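PDB 4ZOC: Lin1840 protein from Listeria innocua serovar 6a, which probably hydrolyses terminal, non-reducing beta-D-glucosyl residues, releasing beta-D-glucose, as a family 3 glycoside hydrolase involved in beta-1,2-glucan metabolism. Local coordinates for residues 511-516 with 593-598. The protein carries 2 engineered substitutions. Numbering follows the deposited sequence.
Sequences EVKELA and EPFYPF
The first turn of the short helix 513-517, which links strands 500-505 and 521-524 in the C-terminal domain of this family 3 glycoside hydrolase, is met by two consecutive aromatic residues of a loop distant in sequence. Phe595 carries the largest share of the contact. Its CG stands anti to the backbone N (chi1 -168°), which extends the ring toward the helix, where Lys513 lies across one face. Lys513 CA makes a CH-pi contact 3.9 Å from the centroid of the Phe595 ring, 20° off the normal, and Lys513 CB comes within 3.6 Å of Phe595 CE1. The Lys513 chain runs on fully extended, so its aliphatic part lies across the ring, crossing the direction of the Phe595 side chain, while the ammonium end leads away. One helical turn, closed by the bond from Ala516 N to Val512 O (2.9 Å), brings Ala516 round to the same ring: Ala516 CB sits at the edge of Phe595, 4.0 Å from CE2. The two aromatics follow each other on a classic beta bulge, both lying opposite the single residue Phe554, to which Tyr596 is joined by backbone hydrogen bonding. Tyr596, with CG anti to its carbonyl carbon (chi1 -60°), turns its ring back beneath its neighbour, Phe595 CD2 standing 3.5 Å above the Tyr596 plane, toward the rim. Val512 CG2 touches Tyr596 CE2 at 3.6 Å and also reaches Phe595. The hydroxyl of the buried Tyr596 lies against Ala516 CB and is hydrogen-bonded to Glu379 OE2, on strand 376-380 at the margin of the mixed sheet. Val512, just before the helix, also touches Leu504 of strand 500-505.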
ATOM      1  N   GLU A 511       9.625 -14.617  -4.212  1.00  5.73           N
ATOM      2  CA  GLU A 511      11.013 -14.367  -3.765  1.00  6.64           C
ATOM      3  C   GLU A 511      11.956 -15.473  -4.316  1.00  6.58           C
ATOM      4  O   GLU A 511      11.924 -16.640  -3.888  1.00 10.01           O
ATOM      5  CB  GLU A 511      11.107 -14.360  -2.248  1.00  6.81           C
ATOM      6  CG  GLU A 511      10.258 -13.340  -1.519  1.00  6.83           C
ATOM      7  CD  GLU A 511      10.483 -13.309  -0.001  1.00  7.54           C
ATOM      8  OE1 GLU A 511      11.469 -13.943   0.519  1.00  7.77           O
ATOM      9  OE2 GLU A 511       9.666 -12.647   0.677  1.00  8.58           O
ATOM     10  N   VAL A 512      12.724 -15.128  -5.328  1.00  7.84           N
ATOM     11  CA  VAL A 512      13.513 -16.112  -5.994  1.00  6.39           C
ATOM     12  C   VAL A 512      15.024 -15.945  -5.785  1.00  7.76           C
ATOM     13  O   VAL A 512      15.845 -16.720  -6.397  1.00  8.24           O
ATOM     14  CB  VAL A 512      13.148 -16.263  -7.480  1.00  6.53           C
ATOM     15  CG1 VAL A 512      11.695 -16.671  -7.654  1.00  6.95           C
ATOM     16  CG2 VAL A 512      13.569 -15.031  -8.279  1.00  6.44           C
ATOM     17  N   LYS A 513      15.444 -14.946  -4.996  1.00  7.94           N
ATOM     18  CA  LYS A 513      16.849 -14.706  -4.807  1.00  8.92           C
ATOM     19  C   LYS A 513      17.600 -16.028  -4.367  1.00  9.77           C
ATOM     20  O   LYS A 513      18.670 -16.385  -4.948  1.00 10.27           O
ATOM     21  CB  LYS A 513      17.091 -13.570  -3.813  1.00  9.05           C
ATOM     22  CG  LYS A 513      18.536 -13.421  -3.325  1.00 10.50           C
ATOM     23  CD  LYS A 513      18.717 -12.182  -2.418  1.00 15.63           C
ATOM     24  CE  LYS A 513      20.249 -12.031  -2.189  1.00 17.64           C
ATOM     25  NZ  LYS A 513      20.523 -10.746  -1.597  1.00 24.49           N
ATOM     26  N   GLU A 514      17.007 -16.759  -3.433  1.00  9.29           N
ATOM     27  CA  GLU A 514      17.653 -18.004  -2.909  1.00 11.30           C
ATOM     28  C   GLU A 514      17.676 -19.080  -3.960  1.00 13.11           C
ATOM     29  O   GLU A 514      18.567 -19.927  -3.940  1.00 17.89           O
ATOM     30  CB  GLU A 514      16.936 -18.518  -1.687  1.00 11.08           C
ATOM     31  CG  GLU A 514      17.088 -17.553  -0.527  1.00 13.24           C
ATOM     32  CD  GLU A 514      16.036 -17.770   0.532  1.00 17.62           C
ATOM     33  OE1 GLU A 514      15.773 -18.926   0.902  1.00 18.17           O
ATOM     34  OE2 GLU A 514      15.471 -16.770   1.014  1.00 21.92           O
ATOM     35  N   LEU A 515      16.778 -19.029  -4.965  1.00  9.15           N
ATOM     36  CA  LEU A 515      16.816 -20.013  -6.031  1.00  8.58           C
ATOM     37  C   LEU A 515      17.873 -19.669  -7.045  1.00  9.12           C
ATOM     38  O   LEU A 515      18.620 -20.523  -7.452  1.00 13.08           O
ATOM     39  CB  LEU A 515      15.428 -20.122  -6.677  1.00  8.17           C
ATOM     40  CG  LEU A 515      14.308 -20.473  -5.702  1.00  9.92           C
ATOM     41  CD1 LEU A 515      12.969 -20.503  -6.401  1.00 10.62           C
ATOM     42  CD2 LEU A 515      14.486 -21.750  -4.917  1.00 10.25           C
ATOM     43  N   ALA A 516      17.927 -18.396  -7.442  1.00  9.41           N
ATOM     44  CA  ALA A 516      18.916 -17.946  -8.409  1.00 11.07           C
ATOM     45  C   ALA A 516      20.314 -18.215  -7.885  1.00 12.52           C
ATOM     46  O   ALA A 516      21.215 -18.601  -8.646  1.00 18.65           O
ATOM     47  CB  ALA A 516      18.771 -16.470  -8.673  1.00 10.50           C
ATOM     48  N   GLU A 593      16.097  -1.544  -5.876  1.00  8.47           N
ATOM     49  CA  GLU A 593      15.717  -2.233  -7.103  1.00  9.63           C
ATOM     50  C   GLU A 593      15.055  -3.532  -6.784  1.00  8.02           C
ATOM     51  O   GLU A 593      15.426  -4.189  -5.831  1.00  6.02           O
ATOM     52  CB  GLU A 593      16.960  -2.564  -7.922  1.00 12.33           C
ATOM     53  CG  GLU A 593      17.628  -1.318  -8.457  1.00 13.46           C
ATOM     54  CD  GLU A 593      18.576  -0.616  -7.464  1.00 14.56           C
ATOM     55  OE1 GLU A 593      18.825  -1.090  -6.331  1.00 12.03           O
ATOM     56  OE2 GLU A 593      19.011   0.480  -7.834  1.00 17.82           O
ATOM     57  N   PRO A 594      14.052  -3.951  -7.604  1.00  8.32           N
ATOM     58  CA  PRO A 594      13.532  -5.302  -7.479  1.00  6.86           C
ATOM     59  C   PRO A 594      14.639  -6.309  -7.844  1.00  7.93           C
ATOM     60  O   PRO A 594      15.655  -5.921  -8.449  1.00  7.51           O
ATOM     61  CB  PRO A 594      12.369  -5.332  -8.509  1.00  6.24           C
ATOM     62  CG  PRO A 594      12.831  -4.357  -9.542  1.00  7.47           C
ATOM     63  CD  PRO A 594      13.560  -3.259  -8.782  1.00  7.91           C
ATOM     64  N   PHE A 595      14.476  -7.555  -7.434  1.00  9.81           N
ATOM     65  CA  PHE A 595      15.455  -8.569  -7.772  1.00  8.53           C
ATOM     66  C   PHE A 595      15.581  -8.708  -9.282  1.00  7.44           C
ATOM     67  O   PHE A 595      16.674  -8.832  -9.853  1.00  6.61           O
ATOM     68  CB  PHE A 595      15.142  -9.898  -7.087  1.00  9.10           C
ATOM     69  CG  PHE A 595      16.288 -10.868  -7.179  1.00  9.70           C
ATOM     70  CD1 PHE A 595      17.373 -10.689  -6.349  1.00  9.62           C
ATOM     71  CD2 PHE A 595      16.268 -11.945  -8.062  1.00  8.01           C
ATOM     72  CE1 PHE A 595      18.445 -11.509  -6.435  1.00 11.36           C
ATOM     73  CE2 PHE A 595      17.328 -12.800  -8.153  1.00 11.39           C
ATOM     74  CZ  PHE A 595      18.430 -12.570  -7.313  1.00 12.43           C
ATOM     75  N   TYR A 596      14.457  -8.717  -9.966  1.00  7.82           N
ATOM     76  CA  TYR A 596      14.439  -8.601 -11.438  1.00  7.91           C
ATOM     77  C   TYR A 596      13.358  -7.589 -11.882  1.00  7.14           C
ATOM     78  O   TYR A 596      12.271  -7.523 -11.288  1.00  7.23           O
ATOM     79  CB  TYR A 596      14.034  -9.933 -12.106  1.00  9.11           C
ATOM     80  CG  TYR A 596      14.942 -11.142 -11.804  1.00  8.31           C
ATOM     81  CD1 TYR A 596      16.254 -11.141 -12.234  1.00  8.32           C
ATOM     82  CD2 TYR A 596      14.435 -12.323 -11.230  1.00  7.94           C
ATOM     83  CE1 TYR A 596      17.065 -12.237 -12.041  1.00  9.44           C
ATOM     84  CE2 TYR A 596      15.230 -13.441 -11.061  1.00  8.32           C
ATOM     85  CZ  TYR A 596      16.560 -13.383 -11.452  1.00  8.95           C
ATOM     86  OH  TYR A 596      17.394 -14.502 -11.294  1.00 10.98           O
ATOM     87  N   PRO A 597      13.686  -6.756 -12.851  1.00  7.66           N
ATOM     88  CA  PRO A 597      12.812  -5.674 -13.256  1.00  7.88           C
ATOM     89  C   PRO A 597      11.938  -5.961 -14.462  1.00  7.09           C
ATOM     90  O   PRO A 597      12.150  -6.895 -15.167  1.00  7.53           O
ATOM     91  CB  PRO A 597      13.805  -4.558 -13.583  1.00  8.64           C
ATOM     92  CG  PRO A 597      14.949  -5.337 -14.213  1.00  7.97           C
ATOM     93  CD  PRO A 597      15.054  -6.586 -13.418  1.00  7.92           C
ATOM     94  N   PHE A 598      10.978  -5.055 -14.668  1.00  6.49           N
ATOM     95  CA  PHE A 598      10.100  -5.045 -15.766  1.00  7.16           C
ATOM     96  C   PHE A 598      10.989  -5.086 -17.068  1.00  8.06           C
ATOM     97  O   PHE A 598      11.935  -4.309 -17.226  1.00  9.53           O
ATOM     98  CB  PHE A 598       9.287  -3.792 -15.785  1.00  7.52           C
ATOM     99  CG  PHE A 598       8.259  -3.755 -16.919  1.00  9.36           C
ATOM    100  CD1 PHE A 598       7.004  -4.346 -16.767  1.00  7.34           C
ATOM    101  CD2 PHE A 598       8.570  -3.162 -18.129  1.00  8.80           C
ATOM    102  CE1 PHE A 598       6.076  -4.313 -17.793  1.00  8.58           C
ATOM    103  CE2 PHE A 598       7.641  -3.117 -19.194  1.00  9.23           C
ATOM    104  CZ  PHE A 598       6.398  -3.690 -19.010  1.00  7.84           C
TER